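Diguanylate cyclase (Xanthomonas campestris pv. campestris, PDB 5H5O) binds cyclic GMP through its cyclic nucleotide-binding domain, the part described here, and probably makes cyclic di-GMP from two GTP molecules through a separate GGDEF domain. Local coordinates at residues L5-F17 with L101-R115. Residues are numbered along the deposited sequence; the frame is centred on the assembly and turned at random.
Sequences LMTAEELAFFARF and LVDHDPSMVAHFLRR
Arg115 and Glu10 face each other end-on in a two-pronged salt bridge, guanidinium and carboxylate lying nearly coplanar, 26° apart; arginine suits the place because its two end nitrogens match the two carboxylate oxygens. Arg115 NH1 donates almost straight to Glu10 OE2 at 2.6 Å, while Arg115 NH2 reaches the syn lone pair of Glu10 OE1 at 2.8 Å and adds a weak bond to Leu5 O. With CG anti to the carbonyl carbon (chi1 -69°) and the chain extended beyond it, Glu10 carries its carboxylate across to this partner. Its OE1 also accepts from Thr7 N, above the carboxylate plane, and Thr7 OG1 receives Glu10 N: a capping box that starts helix 8-17 and, with Arg115, helps hold the carboxylate's rotation. A water donating to Glu10 OE2 and Met108 O links the buried acid to the other helix backbone.

Among the apolar groups, unbranched selenomethionines and a forked leucine pack between aromatic rings. Selenomethionine Met108 fits as a knob among Glu9, Glu10, Phe13 and Phe14; its flexible chain, bent at chi3 (74°), brings CE to 3.6 Å from Phe13 CB. Leu101's forked end meets two rings at once: CD1 sits over the Phe17 face, 3.5 Å from the ring centroid, and CD2 over the Phe14 face, whose opposite face holds the CE of selenomethionine Met6. Phe14 then turns its edge onto the face of Phe112, centroids 5.2 Å apart.

Helices 8-17 and 106-115 cross steeply, with Phe17 reaching helix 95-104. Met6 and Phe14 rest on Ile41 of strand 39-44, and Phe112 meets Phe65 and comes close to the cyclic GMP-binding Glu68, joining the helical subdomain to the cyclic nucleotide-binding β-roll.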
ATOM      1  N   LEU A   5     -13.378   3.948  -5.832  1.00 65.46           N
ATOM      2  CA  LEU A   5     -13.402   4.617  -7.141  1.00 54.90           C
ATOM      3  C   LEU A   5     -12.104   4.535  -7.955  1.00 41.94           C
ATOM      4  O   LEU A   5     -11.085   5.150  -7.639  1.00 44.02           O
ATOM      5  CB  LEU A   5     -13.931   6.056  -7.064  1.00 51.59           C
ATOM      6  CG  LEU A   5     -15.393   6.217  -7.503  1.00 51.14           C
ATOM      7  CD1 LEU A   5     -16.321   5.167  -6.873  1.00 42.14           C
ATOM      8  CD2 LEU A   5     -15.904   7.605  -7.179  1.00 51.03           C
HETATM    9  N   MSE A   6     -12.172   3.741  -9.011  1.00 26.73           N
HETATM   10  CA  MSE A   6     -11.152   3.704 -10.027  1.00 25.91           C
HETATM   11  C   MSE A   6     -11.302   4.958 -10.878  1.00 26.52           C
HETATM   12  O   MSE A   6     -12.359   5.609 -10.849  1.00 21.74           O
HETATM   13  CB  MSE A   6     -11.365   2.471 -10.908  1.00 24.03           C
HETATM   14  CG  MSE A   6     -11.715   1.216 -10.137  1.00 22.22           C
HETATM   15 SE   MSE A   6     -10.168   0.582  -9.226  0.49 44.88          SE
HETATM   16  CE  MSE A   6      -9.077   0.070 -10.756  1.00 57.56           C
ATOM     17  N   THR A   7     -10.257   5.286 -11.636  1.00 25.74           N
ATOM     18  CA  THR A   7     -10.343   6.299 -12.693  1.00 19.62           C
ATOM     19  C   THR A   7     -10.980   5.663 -13.954  1.00 17.68           C
ATOM     20  O   THR A   7     -11.159   4.434 -14.026  1.00 16.48           O
ATOM     21  CB  THR A   7      -8.951   6.850 -13.052  1.00 26.34           C
ATOM     22  OG1 THR A   7      -8.175   5.811 -13.647  1.00 22.56           O
ATOM     23  CG2 THR A   7      -8.220   7.365 -11.799  1.00 25.73           C
ATOM     24  N   ALA A   8     -11.340   6.487 -14.931  1.00 22.83           N
ATOM     25  CA  ALA A   8     -11.928   5.964 -16.172  1.00 30.64           C
ATOM     26  C   ALA A   8     -10.914   5.039 -16.875  1.00 29.39           C
ATOM     27  O   ALA A   8     -11.241   3.937 -17.323  1.00 23.10           O
ATOM     28  CB  ALA A   8     -12.338   7.103 -17.085  1.00 14.32           C
ATOM     29  N   GLU A   9      -9.673   5.501 -16.945  1.00 23.03           N
ATOM     30  CA  GLU A   9      -8.588   4.715 -17.511  1.00 24.65           C
ATOM     31  C   GLU A   9      -8.440   3.343 -16.835  1.00 22.83           C
ATOM     32  O   GLU A   9      -8.366   2.308 -17.499  1.00 27.65           O
ATOM     33  CB  GLU A   9      -7.289   5.499 -17.345  1.00 21.18           C
ATOM     34  CG  GLU A   9      -6.072   4.768 -17.807  1.00 30.90           C
ATOM     35  CD  GLU A   9      -4.817   5.607 -17.608  1.00 38.03           C
ATOM     36  OE1 GLU A   9      -4.675   6.236 -16.528  1.00 28.34           O
ATOM     37  OE2 GLU A   9      -4.002   5.648 -18.550  1.00 33.69           O
ATOM     38  N   GLU A  10      -8.384   3.345 -15.509  1.00 19.92           N
ATOM     39  CA  GLU A  10      -8.338   2.089 -14.761  1.00 27.22           C
ATOM     40  C   GLU A  10      -9.516   1.161 -15.088  1.00 29.74           C
ATOM     41  O   GLU A  10      -9.333  -0.041 -15.331  1.00 24.79           O
ATOM     42  CB  GLU A  10      -8.276   2.370 -13.257  1.00 23.30           C
ATOM     43  CG  GLU A  10      -6.957   2.987 -12.798  1.00 25.67           C
ATOM     44  CD  GLU A  10      -7.020   3.503 -11.364  1.00 28.25           C
ATOM     45  OE1 GLU A  10      -8.109   3.470 -10.747  1.00 25.27           O
ATOM     46  OE2 GLU A  10      -5.971   3.938 -10.847  1.00 30.12           O
ATOM     47  N   LEU A  11     -10.722   1.726 -15.098  1.00 22.96           N
ATOM     48  CA  LEU A  11     -11.918   0.933 -15.331  1.00 28.01           C
ATOM     49  C   LEU A  11     -11.777   0.226 -16.660  1.00 20.19           C
ATOM     50  O   LEU A  11     -11.951  -0.981 -16.722  1.00 18.57           O
ATOM     51  CB  LEU A  11     -13.177   1.810 -15.331  1.00 25.15           C
ATOM     52  CG  LEU A  11     -14.310   1.539 -14.340  1.00 35.54           C
ATOM     53  CD1 LEU A  11     -13.820   0.807 -13.090  1.00 23.93           C
ATOM     54  CD2 LEU A  11     -15.037   2.863 -13.975  1.00 23.54           C
ATOM     55  N   ALA A  12     -11.429   0.976 -17.706  1.00 23.93           N
ATOM     56  CA  ALA A  12     -11.300   0.408 -19.043  1.00 21.36           C
ATOM     57  C   ALA A  12     -10.181  -0.635 -19.119  1.00 27.31           C
ATOM     58  O   ALA A  12     -10.385  -1.735 -19.651  1.00 22.48           O
ATOM     59  CB  ALA A  12     -11.069   1.501 -20.096  1.00 22.96           C
ATOM     60  N   PHE A  13      -9.002  -0.291 -18.598  1.00 20.93           N
ATOM     61  CA  PHE A  13      -7.863  -1.204 -18.695  1.00 25.36           C
ATOM     62  C   PHE A  13      -7.963  -2.442 -17.805  1.00 20.60           C
ATOM     63  O   PHE A  13      -7.584  -3.534 -18.234  1.00 22.55           O
ATOM     64  CB  PHE A  13      -6.520  -0.480 -18.509  1.00 19.20           C
ATOM     65  CG  PHE A  13      -6.050   0.216 -19.753  1.00 23.29           C
ATOM     66  CD1 PHE A  13      -5.561  -0.516 -20.830  1.00 25.90           C
ATOM     67  CD2 PHE A  13      -6.132   1.597 -19.867  1.00 23.24           C
ATOM     68  CE1 PHE A  13      -5.138   0.118 -22.002  1.00 23.93           C
ATOM     69  CE2 PHE A  13      -5.705   2.248 -21.032  1.00 22.63           C
ATOM     70  CZ  PHE A  13      -5.205   1.504 -22.106  1.00 27.52           C
ATOM     71  N   PHE A  14      -8.440  -2.269 -16.573  1.00 18.65           N
ATOM     72  CA  PHE A  14      -8.666  -3.407 -15.691  1.00 21.78           C
ATOM     73  C   PHE A  14      -9.733  -4.316 -16.294  1.00 22.67           C
ATOM     74  O   PHE A  14      -9.628  -5.539 -16.205  1.00 15.94           O
ATOM     75  CB  PHE A  14      -9.104  -2.951 -14.296  1.00 21.34           C
ATOM     76  CG  PHE A  14      -7.953  -2.526 -13.401  1.00 26.50           C
ATOM     77  CD1 PHE A  14      -7.673  -3.225 -12.237  1.00 30.13           C
ATOM     78  CD2 PHE A  14      -7.145  -1.450 -13.744  1.00 21.01           C
ATOM     79  CE1 PHE A  14      -6.606  -2.847 -11.411  1.00 25.05           C
ATOM     80  CE2 PHE A  14      -6.093  -1.062 -12.928  1.00 28.28           C
ATOM     81  CZ  PHE A  14      -5.830  -1.767 -11.746  1.00 18.20           C
ATOM     82  N   ALA A  15     -10.769  -3.713 -16.879  1.00 20.15           N
ATOM     83  CA  ALA A  15     -11.794  -4.501 -17.570  1.00 21.56           C
ATOM     84  C   ALA A  15     -11.176  -5.353 -18.676  1.00 19.51           C
ATOM     85  O   ALA A  15     -11.427  -6.554 -18.759  1.00 27.43           O
ATOM     86  CB  ALA A  15     -12.876  -3.586 -18.140  1.00 22.62           C
ATOM     87  N   ARG A  16     -10.356  -4.741 -19.524  1.00 20.11           N
ATOM     88  CA  ARG A  16      -9.738  -5.478 -20.636  1.00 22.50           C
ATOM     89  C   ARG A  16      -8.733  -6.575 -20.251  1.00 26.81           C
ATOM     90  O   ARG A  16      -8.727  -7.651 -20.842  1.00 24.80           O
ATOM     91  CB  ARG A  16      -9.122  -4.511 -21.646  1.00 24.32           C
ATOM     92  CG  ARG A  16     -10.197  -3.766 -22.453  1.00 21.73           C
ATOM     93  CD  ARG A  16      -9.604  -2.864 -23.480  1.00 27.20           C
ATOM     94  NE  ARG A  16      -8.781  -3.606 -24.417  1.00 23.59           N
ATOM     95  CZ  ARG A  16      -9.246  -4.291 -25.457  1.00 34.14           C
ATOM     96  NH1 ARG A  16     -10.555  -4.331 -25.717  1.00 27.61           N
ATOM     97  NH2 ARG A  16      -8.391  -4.940 -26.247  1.00 39.40           N
ATOM     98  N   PHE A  17      -7.889  -6.305 -19.263  1.00 23.98           N
ATOM     99  CA  PHE A  17      -6.900  -7.293 -18.816  1.00 27.36           C
ATOM    100  C   PHE A  17      -7.540  -8.379 -17.956  1.00 27.36           C
ATOM    101  O   PHE A  17      -7.020  -9.484 -17.846  1.00 25.68           O
ATOM    102  CB  PHE A  17      -5.748  -6.607 -18.061  1.00 17.81           C
ATOM    103  CG  PHE A  17      -4.739  -5.971 -18.966  1.00 28.67           C
ATOM    104  CD1 PHE A  17      -3.498  -6.559 -19.163  1.00 30.77           C
ATOM    105  CD2 PHE A  17      -5.045  -4.801 -19.661  1.00 27.62           C
ATOM    106  CE1 PHE A  17      -2.563  -5.981 -20.027  1.00 32.45           C
ATOM    107  CE2 PHE A  17      -4.121  -4.213 -20.504  1.00 30.00           C
ATOM    108  CZ  PHE A  17      -2.870  -4.809 -20.692  1.00 37.18           C
ATOM    109  N   LEU A 101      -0.700  -6.375 -16.589  1.00 26.82           N
ATOM    110  CA  LEU A 101      -1.028  -4.950 -16.517  1.00 27.82           C
ATOM    111  C   LEU A 101       0.179  -4.105 -16.117  1.00 20.65           C
ATOM    112  O   LEU A 101       0.459  -3.073 -16.722  1.00 26.32           O
ATOM    113  CB  LEU A 101      -2.141  -4.756 -15.489  1.00 26.50           C
ATOM    114  CG  LEU A 101      -3.147  -3.628 -15.657  1.00 36.96           C
ATOM    115  CD1 LEU A 101      -3.366  -3.306 -17.120  1.00 39.64           C
ATOM    116  CD2 LEU A 101      -4.460  -4.049 -14.992  1.00 31.05           C
ATOM    117  N   VAL A 102       0.888  -4.560 -15.088  1.00 21.37           N
ATOM    118  CA  VAL A 102       2.098  -3.895 -14.630  1.00 31.84           C
ATOM    119  C   VAL A 102       3.090  -3.778 -15.778  1.00 33.40           C
ATOM    120  O   VAL A 102       3.670  -2.719 -16.001  1.00 37.14           O
ATOM    121  CB  VAL A 102       2.782  -4.680 -13.486  1.00 39.86           C
ATOM    122  CG1 VAL A 102       4.013  -3.951 -13.015  1.00 45.16           C
ATOM    123  CG2 VAL A 102       1.836  -4.872 -12.336  1.00 46.51           C
ATOM    124  N   ASP A 103       3.271  -4.875 -16.506  1.00 37.10           N
ATOM    125  CA  ASP A 103       4.255  -4.933 -17.580  1.00 42.35           C
ATOM    126  C   ASP A 103       3.890  -4.004 -18.726  1.00 49.55           C
ATOM    127  O   ASP A 103       4.761  -3.385 -19.336  1.00 51.44           O
ATOM    128  CB  ASP A 103       4.406  -6.364 -18.107  1.00 43.61           C
ATOM    129  CG  ASP A 103       5.043  -7.293 -17.098  1.00 46.96           C
ATOM    130  OD1 ASP A 103       5.827  -6.801 -16.258  1.00 47.02           O
ATOM    131  OD2 ASP A 103       4.755  -8.512 -17.136  1.00 54.48           O
ATOM    132  N   HIS A 104       2.600  -3.911 -19.026  1.00 47.24           N
ATOM    133  CA  HIS A 104       2.158  -3.081 -20.141  1.00 41.55           C
ATOM    134  C   HIS A 104       1.999  -1.608 -19.755  1.00 29.26           C
ATOM    135  O   HIS A 104       2.237  -0.713 -20.575  1.00 34.27           O
ATOM    136  CB  HIS A 104       0.864  -3.632 -20.750  1.00 37.76           C
ATOM    137  CG  HIS A 104       0.273  -2.751 -21.808  1.00 51.53           C
ATOM    138  ND1 HIS A 104      -0.623  -1.746 -21.523  1.00 56.49           N
ATOM    139  CD2 HIS A 104       0.455  -2.722 -23.150  1.00 60.41           C
ATOM    140  CE1 HIS A 104      -0.972  -1.135 -22.642  1.00 59.28           C
ATOM    141  NE2 HIS A 104      -0.333  -1.709 -23.644  1.00 61.45           N
ATOM    142  N   ASP A 105       1.601  -1.351 -18.512  1.00 24.61           N
ATOM    143  CA  ASP A 105       1.387   0.029 -18.094  1.00 31.66           C
ATOM    144  C   ASP A 105       1.775   0.273 -16.637  1.00 32.34           C
ATOM    145  O   ASP A 105       0.905   0.501 -15.780  1.00 25.13           O
ATOM    146  CB  ASP A 105      -0.056   0.459 -18.342  1.00 38.36           C
ATOM    147  CG  ASP A 105      -0.205   1.966 -18.406  1.00 43.58           C
ATOM    148  OD1 ASP A 105       0.701   2.682 -17.933  1.00 38.23           O
ATOM    149  OD2 ASP A 105      -1.229   2.436 -18.923  1.00 38.58           O
ATOM    150  N   PRO A 106       3.089   0.260 -16.364  1.00 26.23           N
ATOM    151  CA  PRO A 106       3.557   0.386 -14.990  1.00 23.89           C
ATOM    152  C   PRO A 106       3.127   1.689 -14.363  1.00 24.25           C
ATOM    153  O   PRO A 106       2.863   1.706 -13.156  1.00 20.50           O
ATOM    154  CB  PRO A 106       5.085   0.334 -15.124  1.00 26.76           C
ATOM    155  CG  PRO A 106       5.369   0.691 -16.554  1.00 27.64           C
ATOM    156  CD  PRO A 106       4.202   0.185 -17.334  1.00 24.56           C
ATOM    157  N   SER A 107       3.048   2.753 -15.156  1.00 21.71           N
ATOM    158  CA  SER A 107       2.703   4.062 -14.616  1.00 21.59           C
ATOM    159  C   SER A 107       1.262   4.071 -14.089  1.00 34.55           C
ATOM    160  O   SER A 107       0.985   4.609 -13.010  1.00 25.05           O
ATOM    161  CB  SER A 107       2.918   5.157 -15.669  1.00 28.67           C
ATOM    162  OG  SER A 107       2.652   6.447 -15.134  1.00 35.97           O
HETATM  163  N   MSE A 108       0.343   3.486 -14.852  1.00 29.55           N
HETATM  164  CA  MSE A 108      -1.044   3.445 -14.413  1.00 30.52           C
HETATM  165  C   MSE A 108      -1.163   2.658 -13.129  1.00 21.20           C
HETATM  166  O   MSE A 108      -1.848   3.096 -12.202  1.00 21.37           O
HETATM  167  CB  MSE A 108      -1.970   2.829 -15.460  1.00 32.04           C
HETATM  168  CG  MSE A 108      -3.419   2.820 -14.988  1.00 34.51           C
HETATM  169 SE   MSE A 108      -4.570   1.964 -16.259  0.35 42.43          SE
HETATM  170  CE  MSE A 108      -4.079   0.115 -15.943  1.00 25.37           C
ATOM    171  N   VAL A 109      -0.472   1.517 -13.075  1.00 21.74           N
ATOM    172  CA  VAL A 109      -0.473   0.648 -11.898  1.00 25.36           C
ATOM    173  C   VAL A 109       0.123   1.335 -10.659  1.00 22.96           C
ATOM    174  O   VAL A 109      -0.401   1.200  -9.551  1.00 22.23           O
ATOM    175  CB  VAL A 109       0.276  -0.680 -12.184  1.00 25.71           C
ATOM    176  CG1 VAL A 109       0.432  -1.520 -10.924  1.00 23.77           C
ATOM    177  CG2 VAL A 109      -0.450  -1.465 -13.253  1.00 21.69           C
ATOM    178  N   ALA A 110       1.208   2.080 -10.846  1.00 24.94           N
ATOM    179  CA  ALA A 110       1.844   2.757  -9.713  1.00 27.05           C
ATOM    180  C   ALA A 110       0.879   3.751  -9.097  1.00 19.82           C
ATOM    181  O   ALA A 110       0.768   3.866  -7.874  1.00 23.23           O
ATOM    182  CB  ALA A 110       3.144   3.459 -10.146  1.00 20.92           C
ATOM    183  N   HIS A 111       0.175   4.479  -9.960  1.00 20.12           N
ATOM    184  CA  HIS A 111      -0.804   5.446  -9.490  1.00 24.59           C
ATOM    185  C   HIS A 111      -1.924   4.728  -8.729  1.00 24.45           C
ATOM    186  O   HIS A 111      -2.367   5.167  -7.644  1.00 19.55           O
ATOM    187  CB  HIS A 111      -1.344   6.254 -10.670  1.00 33.71           C
ATOM    188  CG  HIS A 111      -2.152   7.445 -10.267  1.00 59.35           C
ATOM    189  ND1 HIS A 111      -3.531   7.465 -10.328  1.00 67.34           N
ATOM    190  CD2 HIS A 111      -1.779   8.660  -9.799  1.00 66.31           C
ATOM    191  CE1 HIS A 111      -3.971   8.639  -9.911  1.00 68.22           C
ATOM    192  NE2 HIS A 111      -2.928   9.383  -9.585  1.00 70.35           N
ATOM    193  N   PHE A 112      -2.362   3.598  -9.275  1.00 20.48           N
ATOM    194  CA  PHE A 112      -3.368   2.805  -8.586  1.00 20.96           C
ATOM    195  C   PHE A 112      -2.845   2.290  -7.242  1.00 25.60           C
ATOM    196  O   PHE A 112      -3.563   2.333  -6.243  1.00 26.29           O
ATOM    197  CB  PHE A 112      -3.848   1.631  -9.447  1.00 14.66           C
ATOM    198  CG  PHE A 112      -4.591   0.587  -8.663  1.00 21.04           C
ATOM    199  CD1 PHE A 112      -5.921   0.795  -8.288  1.00 23.47           C
ATOM    200  CD2 PHE A 112      -3.967  -0.594  -8.287  1.00 18.07           C
ATOM    201  CE1 PHE A 112      -6.612  -0.157  -7.550  1.00 23.38           C
ATOM    202  CE2 PHE A 112      -4.651  -1.550  -7.547  1.00 23.41           C
ATOM    203  CZ  PHE A 112      -5.977  -1.331  -7.176  1.00 25.86           C
ATOM    204  N   LEU A 113      -1.611   1.782  -7.216  1.00 16.48           N
ATOM    205  CA  LEU A 113      -1.081   1.213  -5.973  1.00 16.94           C
ATOM    206  C   LEU A 113      -0.937   2.283  -4.895  1.00 20.01           C
ATOM    207  O   LEU A 113      -1.132   2.047  -3.695  1.00 24.05           O
ATOM    208  CB  LEU A 113       0.276   0.554  -6.234  1.00 24.71           C
ATOM    209  CG  LEU A 113       0.229  -0.748  -7.029  1.00 26.92           C
ATOM    210  CD1 LEU A 113       1.645  -1.235  -7.382  1.00 23.85           C
ATOM    211  CD2 LEU A 113      -0.537  -1.824  -6.262  1.00 24.79           C
ATOM    212  N   ARG A 114      -0.554   3.465  -5.336  1.00 24.21           N
ATOM    213  CA  ARG A 114      -0.448   4.613  -4.465  1.00 22.56           C
ATOM    214  C   ARG A 114      -1.806   4.937  -3.832  1.00 33.23           C
ATOM    215  O   ARG A 114      -1.908   5.101  -2.611  1.00 26.21           O
ATOM    216  CB  ARG A 114       0.055   5.787  -5.296  1.00 22.12           C
ATOM    217  CG  ARG A 114       0.401   7.004  -4.521  1.00 41.95           C
ATOM    218  CD  ARG A 114       1.374   7.828  -5.327  1.00 47.22           C
ATOM    219  NE  ARG A 114       1.575   9.133  -4.722  1.00 55.83           N
ATOM    220  CZ  ARG A 114       2.193  10.135  -5.334  1.00 56.65           C
ATOM    221  NH1 ARG A 114       2.668   9.965  -6.567  1.00 56.60           N
ATOM    222  NH2 ARG A 114       2.329  11.300  -4.717  1.00 48.72           N
ATOM    223  N   ARG A 115      -2.846   5.024  -4.665  1.00 24.60           N
ATOM    224  CA  ARG A 115      -4.188   5.244  -4.160  1.00 28.79           C
ATOM    225  C   ARG A 115      -4.642   4.116  -3.233  1.00 24.74           C
ATOM    226  O   ARG A 115      -5.344   4.367  -2.268  1.00 26.39           O
ATOM    227  CB  ARG A 115      -5.198   5.441  -5.295  1.00 26.66           C
ATOM    228  CG  ARG A 115      -4.959   6.679  -6.132  1.00 31.26           C
ATOM    229  CD  ARG A 115      -6.289   7.269  -6.646  1.00 43.15           C
ATOM    230  NE  ARG A 115      -7.298   6.247  -6.926  1.00 30.43           N
ATOM    231  CZ  ARG A 115      -7.234   5.405  -7.951  1.00 26.42           C
ATOM    232  NH1 ARG A 115      -6.194   5.457  -8.781  1.00 25.29           N
ATOM    233  NH2 ARG A 115      -8.188   4.496  -8.129  1.00 31.21           N
TER
HETATM  234  O   HOH W   1      -3.968   4.773 -12.197  1.00 28.39           O